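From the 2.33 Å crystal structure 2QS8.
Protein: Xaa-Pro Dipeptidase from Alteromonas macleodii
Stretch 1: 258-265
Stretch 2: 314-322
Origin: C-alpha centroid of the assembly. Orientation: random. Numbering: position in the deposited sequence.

Stretch 1 (258-265) FMDLEAMD
Stretch 2, residues 314-322: RKAYEKGVK

Two segments of one chain pack here through selenomethionine side chains and a charged edge, with no hydrogen bond between them. Together they bury 321 Å². Helix 261-265 and helix 314-319 run in broadly the same direction, at 44°, with their axes 10.7 Å apart at closest approach. The CA atoms of Met 264 and Val 321 mark the register, 6.5 Å apart.

Met 259 is extended (phi/psi -57/130). Its CB points toward stretch 2, and a t, t, m side chain brings SE to 4.1 Å from Ala 316 CB. Both selenomethionines meet Ala 316, whose small side chain adds little bulk there. Asp 260 points away and caps the new helix: its p rotamer places OD1 2.8 Å from Ala 263 N. From Leu 261 onward phi/psi is helical. Leu 261 (t, p) starts sideways, but its CD1 ends 3.3 Å from Lys 319 NZ.

Met 264 is the centre of the contact and is buried. With an m, t, m side chain, its SE lies 4.0 Å from Ala 316 CA, 4.0 Å from Lys 315 O and 4.2 Å from Lys 319 CB. Its CB meets Val 321 CG2 at 4.1 Å, an apolar contact with a buried valine (chi1 t). Asp 265 (m) has its CB directed away, yet OD1 reaches a long salt bridge of 3.7 Å to Lys 319 NZ. Lys 319 (t, p, t, t) is exposed, and its CE is 3.2 Å from Asp 265 OD1.

Gly 320 ends the second helix in a Schellman motif, with phi/psi 95/16. Gly 320 N bonds Tyr 317 O, and Val 321 N bonds Ala 316 O, both at 3.0 Å. A CB at Gly 320 would jam against the preceding carbonyl O. After this turn, Val 321 is extended (-69/136) and points toward Met 264.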

ATOM      1  N   PHE A 258      -8.239  24.050  21.698  1.00 25.71           N
ATOM      2  CA  PHE A 258      -8.077  25.294  20.950  1.00 28.27           C
ATOM      3  C   PHE A 258      -9.148  25.481  19.881  1.00 28.23           C
ATOM      4  O   PHE A 258      -8.906  26.014  18.792  1.00 28.88           O
ATOM      5  CB  PHE A 258      -6.676  25.348  20.350  1.00 28.68           C
ATOM      6  CG  PHE A 258      -5.590  25.148  21.369  1.00 31.21           C
ATOM      7  CD1 PHE A 258      -5.381  26.089  22.379  1.00 32.10           C
ATOM      8  CD2 PHE A 258      -4.813  23.995  21.356  1.00 30.85           C
ATOM      9  CE1 PHE A 258      -4.418  25.874  23.358  1.00 32.26           C
ATOM     10  CE2 PHE A 258      -3.857  23.774  22.326  1.00 31.05           C
ATOM     11  CZ  PHE A 258      -3.655  24.710  23.331  1.00 31.17           C
HETATM   12  N   MSE A 259     -10.348  25.034  20.222  1.00 28.72           N
HETATM   13  CA  MSE A 259     -11.489  25.146  19.339  1.00 30.20           C
HETATM   14  C   MSE A 259     -11.694  26.620  18.987  1.00 31.74           C
HETATM   15  O   MSE A 259     -11.722  27.463  19.880  1.00 32.11           O
HETATM   16  CB  MSE A 259     -12.705  24.622  20.067  1.00 29.33           C
HETATM   17  CG  MSE A 259     -13.932  24.552  19.225  1.00 28.60           C
HETATM   18 SE   MSE A 259     -15.371  24.140  20.460  1.00 30.37          SE
HETATM   19  CE  MSE A 259     -14.828  22.403  21.246  1.00 24.26           C
ATOM     20  N   ASP A 260     -11.821  26.939  17.701  1.00 32.67           N
ATOM     21  CA  ASP A 260     -12.026  28.337  17.301  1.00 34.77           C
ATOM     22  C   ASP A 260     -13.474  28.626  16.897  1.00 35.48           C
ATOM     23  O   ASP A 260     -14.315  27.733  16.923  1.00 34.95           O
ATOM     24  CB  ASP A 260     -11.067  28.734  16.162  1.00 35.15           C
ATOM     25  CG  ASP A 260     -11.186  27.845  14.950  1.00 34.76           C
ATOM     26  OD1 ASP A 260     -12.152  27.071  14.859  1.00 33.51           O
ATOM     27  OD2 ASP A 260     -10.305  27.932  14.073  1.00 36.62           O
ATOM     28  N   LEU A 261     -13.769  29.874  16.543  1.00 36.93           N
ATOM     29  CA  LEU A 261     -15.126  30.259  16.151  1.00 37.12           C
ATOM     30  C   LEU A 261     -15.638  29.425  14.978  1.00 35.81           C
ATOM     31  O   LEU A 261     -16.777  28.960  14.988  1.00 35.42           O
ATOM     32  CB  LEU A 261     -15.182  31.752  15.784  1.00 38.30           C
ATOM     33  CG  LEU A 261     -16.534  32.293  15.295  1.00 41.65           C
ATOM     34  CD1 LEU A 261     -17.604  32.060  16.355  1.00 42.38           C
ATOM     35  CD2 LEU A 261     -16.417  33.782  14.977  1.00 42.54           C
ATOM     36  N   GLU A 262     -14.792  29.232  13.973  1.00 34.17           N
ATOM     37  CA  GLU A 262     -15.180  28.451  12.807  1.00 33.05           C
ATOM     38  C   GLU A 262     -15.516  27.001  13.169  1.00 32.47           C
ATOM     39  O   GLU A 262     -16.495  26.436  12.674  1.00 32.18           O
ATOM     40  CB  GLU A 262     -14.064  28.453  11.769  1.00 32.89           C
ATOM     41  CG  GLU A 262     -14.416  27.655  10.532  1.00 36.76           C
ATOM     42  CD  GLU A 262     -13.233  27.444   9.611  1.00 39.46           C
ATOM     43  OE1 GLU A 262     -13.414  26.746   8.591  1.00 40.72           O
ATOM     44  OE2 GLU A 262     -12.132  27.969   9.904  1.00 39.74           O
ATOM     45  N   ALA A 263     -14.701  26.402  14.031  1.00 30.14           N
ATOM     46  CA  ALA A 263     -14.925  25.024  14.436  1.00 31.21           C
ATOM     47  C   ALA A 263     -16.250  24.908  15.175  1.00 30.50           C
ATOM     48  O   ALA A 263     -16.962  23.929  15.012  1.00 31.48           O
ATOM     49  CB  ALA A 263     -13.786  24.538  15.324  1.00 28.41           C
HETATM   50  N   MSE A 264     -16.574  25.918  15.975  1.00 30.74           N
HETATM   51  CA  MSE A 264     -17.811  25.917  16.727  1.00 30.58           C
HETATM   52  C   MSE A 264     -19.037  25.930  15.836  1.00 31.24           C
HETATM   53  O   MSE A 264     -19.958  25.153  16.057  1.00 31.20           O
HETATM   54  CB  MSE A 264     -17.830  27.094  17.683  1.00 30.35           C
HETATM   55  CG  MSE A 264     -16.757  26.973  18.740  1.00 28.22           C
HETATM   56 SE   MSE A 264     -16.964  28.262  20.225  1.00 31.49          SE
HETATM   57  CE  MSE A 264     -15.965  29.793  19.573  1.00 26.17           C
ATOM     58  N   ASP A 265     -19.050  26.795  14.825  1.00 32.36           N
ATOM     59  CA  ASP A 265     -20.183  26.843  13.911  1.00 34.31           C
ATOM     60  C   ASP A 265     -20.261  25.546  13.103  1.00 35.25           C
ATOM     61  O   ASP A 265     -21.348  25.062  12.790  1.00 36.51           O
ATOM     62  CB  ASP A 265     -20.076  28.044  12.966  1.00 35.88           C
ATOM     63  CG  ASP A 265     -20.280  29.370  13.686  1.00 35.95           C
ATOM     64  OD1 ASP A 265     -21.188  29.443  14.538  1.00 37.69           O
ATOM     65  OD2 ASP A 265     -19.549  30.342  13.397  1.00 34.48           O
ATOM     66  N   ARG A 314     -16.690  27.222  28.324  1.00 36.49           N
ATOM     67  CA  ARG A 314     -17.642  28.318  28.478  1.00 37.63           C
ATOM     68  C   ARG A 314     -18.040  28.864  27.116  1.00 37.98           C
ATOM     69  O   ARG A 314     -19.226  29.032  26.833  1.00 38.40           O
ATOM     70  CB  ARG A 314     -17.041  29.436  29.332  1.00 39.17           C
ATOM     71  CG  ARG A 314     -17.902  30.683  29.418  1.00 41.48           C
ATOM     72  CD  ARG A 314     -17.220  31.770  30.237  1.00 44.13           C
ATOM     73  NE  ARG A 314     -17.183  31.464  31.670  1.00 46.63           N
ATOM     74  CZ  ARG A 314     -18.254  31.452  32.462  1.00 47.88           C
ATOM     75  NH1 ARG A 314     -19.452  31.728  31.964  1.00 48.85           N
ATOM     76  NH2 ARG A 314     -18.128  31.171  33.753  1.00 46.93           N
ATOM     77  N   LYS A 315     -17.040  29.136  26.280  1.00 38.44           N
ATOM     78  CA  LYS A 315     -17.266  29.656  24.933  1.00 39.27           C
ATOM     79  C   LYS A 315     -18.168  28.736  24.113  1.00 38.16           C
ATOM     80  O   LYS A 315     -19.109  29.187  23.461  1.00 37.68           O
ATOM     81  CB  LYS A 315     -15.933  29.823  24.198  1.00 41.94           C
ATOM     82  CG  LYS A 315     -15.036  30.934  24.730  1.00 47.11           C
ATOM     83  CD  LYS A 315     -13.708  30.974  23.974  1.00 50.81           C
ATOM     84  CE  LYS A 315     -12.962  32.290  24.194  1.00 53.54           C
ATOM     85  NZ  LYS A 315     -12.656  32.560  25.629  1.00 55.35           N
ATOM     86  N   ALA A 316     -17.872  27.440  24.150  1.00 36.61           N
ATOM     87  CA  ALA A 316     -18.645  26.467  23.396  1.00 35.27           C
ATOM     88  C   ALA A 316     -20.077  26.396  23.893  1.00 34.20           C
ATOM     89  O   ALA A 316     -21.010  26.347  23.101  1.00 31.30           O
ATOM     90  CB  ALA A 316     -17.997  25.095  23.489  1.00 33.17           C
ATOM     91  N   TYR A 317     -20.242  26.386  25.210  1.00 36.02           N
ATOM     92  CA  TYR A 317     -21.572  26.320  25.798  1.00 39.07           C
ATOM     93  C   TYR A 317     -22.433  27.519  25.417  1.00 38.81           C
ATOM     94  O   TYR A 317     -23.549  27.353  24.937  1.00 39.17           O
ATOM     95  CB  TYR A 317     -21.494  26.230  27.321  1.00 40.30           C
ATOM     96  CG  TYR A 317     -22.850  26.310  27.973  1.00 42.42           C
ATOM     97  CD1 TYR A 317     -23.785  25.294  27.801  1.00 43.09           C
ATOM     98  CD2 TYR A 317     -23.216  27.426  28.725  1.00 43.88           C
ATOM     99  CE1 TYR A 317     -25.057  25.385  28.360  1.00 45.46           C
ATOM    100  CE2 TYR A 317     -24.484  27.531  29.287  1.00 44.92           C
ATOM    101  CZ  TYR A 317     -25.399  26.510  29.100  1.00 45.81           C
ATOM    102  OH  TYR A 317     -26.664  26.618  29.638  1.00 47.90           O
ATOM    103  N   GLU A 318     -21.919  28.721  25.635  1.00 38.84           N
ATOM    104  CA  GLU A 318     -22.676  29.925  25.312  1.00 40.44           C
ATOM    105  C   GLU A 318     -23.009  29.992  23.819  1.00 39.82           C
ATOM    106  O   GLU A 318     -24.103  30.396  23.438  1.00 40.24           O
ATOM    107  CB  GLU A 318     -21.892  31.165  25.739  1.00 41.44           C
ATOM    108  CG  GLU A 318     -21.426  31.110  27.188  1.00 45.26           C
ATOM    109  CD  GLU A 318     -20.678  32.362  27.619  1.00 47.97           C
ATOM    110  OE1 GLU A 318     -19.932  32.936  26.793  1.00 50.45           O
ATOM    111  OE2 GLU A 318     -20.821  32.762  28.793  1.00 48.03           O
ATOM    112  N   LYS A 319     -22.066  29.577  22.980  1.00 39.02           N
ATOM    113  CA  LYS A 319     -22.266  29.582  21.533  1.00 37.75           C
ATOM    114  C   LYS A 319     -23.350  28.587  21.105  1.00 36.00           C
ATOM    115  O   LYS A 319     -23.852  28.650  19.981  1.00 36.93           O
ATOM    116  CB  LYS A 319     -20.959  29.246  20.823  1.00 38.91           C
ATOM    117  CG  LYS A 319     -21.022  29.351  19.313  1.00 41.88           C
ATOM    118  CD  LYS A 319     -21.028  30.801  18.858  1.00 44.06           C
ATOM    119  CE  LYS A 319     -20.989  30.907  17.340  1.00 44.46           C
ATOM    120  NZ  LYS A 319     -20.869  32.325  16.898  1.00 47.66           N
ATOM    121  N   GLY A 320     -23.697  27.658  21.990  1.00 33.86           N
ATOM    122  CA  GLY A 320     -24.731  26.691  21.667  1.00 32.70           C
ATOM    123  C   GLY A 320     -24.273  25.351  21.116  1.00 31.83           C
ATOM    124  O   GLY A 320     -25.076  24.612  20.545  1.00 31.27           O
ATOM    125  N   VAL A 321     -22.989  25.035  21.276  1.00 29.75           N
ATOM    126  CA  VAL A 321     -22.438  23.767  20.812  1.00 26.25           C
ATOM    127  C   VAL A 321     -22.994  22.628  21.668  1.00 25.82           C
ATOM    128  O   VAL A 321     -23.057  22.741  22.889  1.00 25.54           O
ATOM    129  CB  VAL A 321     -20.896  23.764  20.917  1.00 25.25           C
ATOM    130  CG1 VAL A 321     -20.347  22.383  20.591  1.00 24.60           C
ATOM    131  CG2 VAL A 321     -20.310  24.800  19.983  1.00 20.35           C
ATOM    132  N   LYS A 322     -23.398  21.532  21.037  1.00 27.66           N
ATOM    133  CA  LYS A 322     -23.926  20.399  21.784  1.00 28.68           C
ATOM    134  C   LYS A 322     -22.833  19.847  22.697  1.00 29.36           C
ATOM    135  O   LYS A 322     -21.672  19.727  22.294  1.00 28.38           O
ATOM    136  CB  LYS A 322     -24.425  19.320  20.825  1.00 31.85           C
ATOM    137  CG  LYS A 322     -25.547  19.803  19.925  1.00 35.55           C
ATOM    138  CD  LYS A 322     -25.713  18.890  18.726  1.00 39.84           C
ATOM    139  CE  LYS A 322     -26.415  17.613  19.099  1.00 41.59           C
ATOM    140  NZ  LYS A 322     -27.836  17.914  19.423  1.00 46.21           N
TER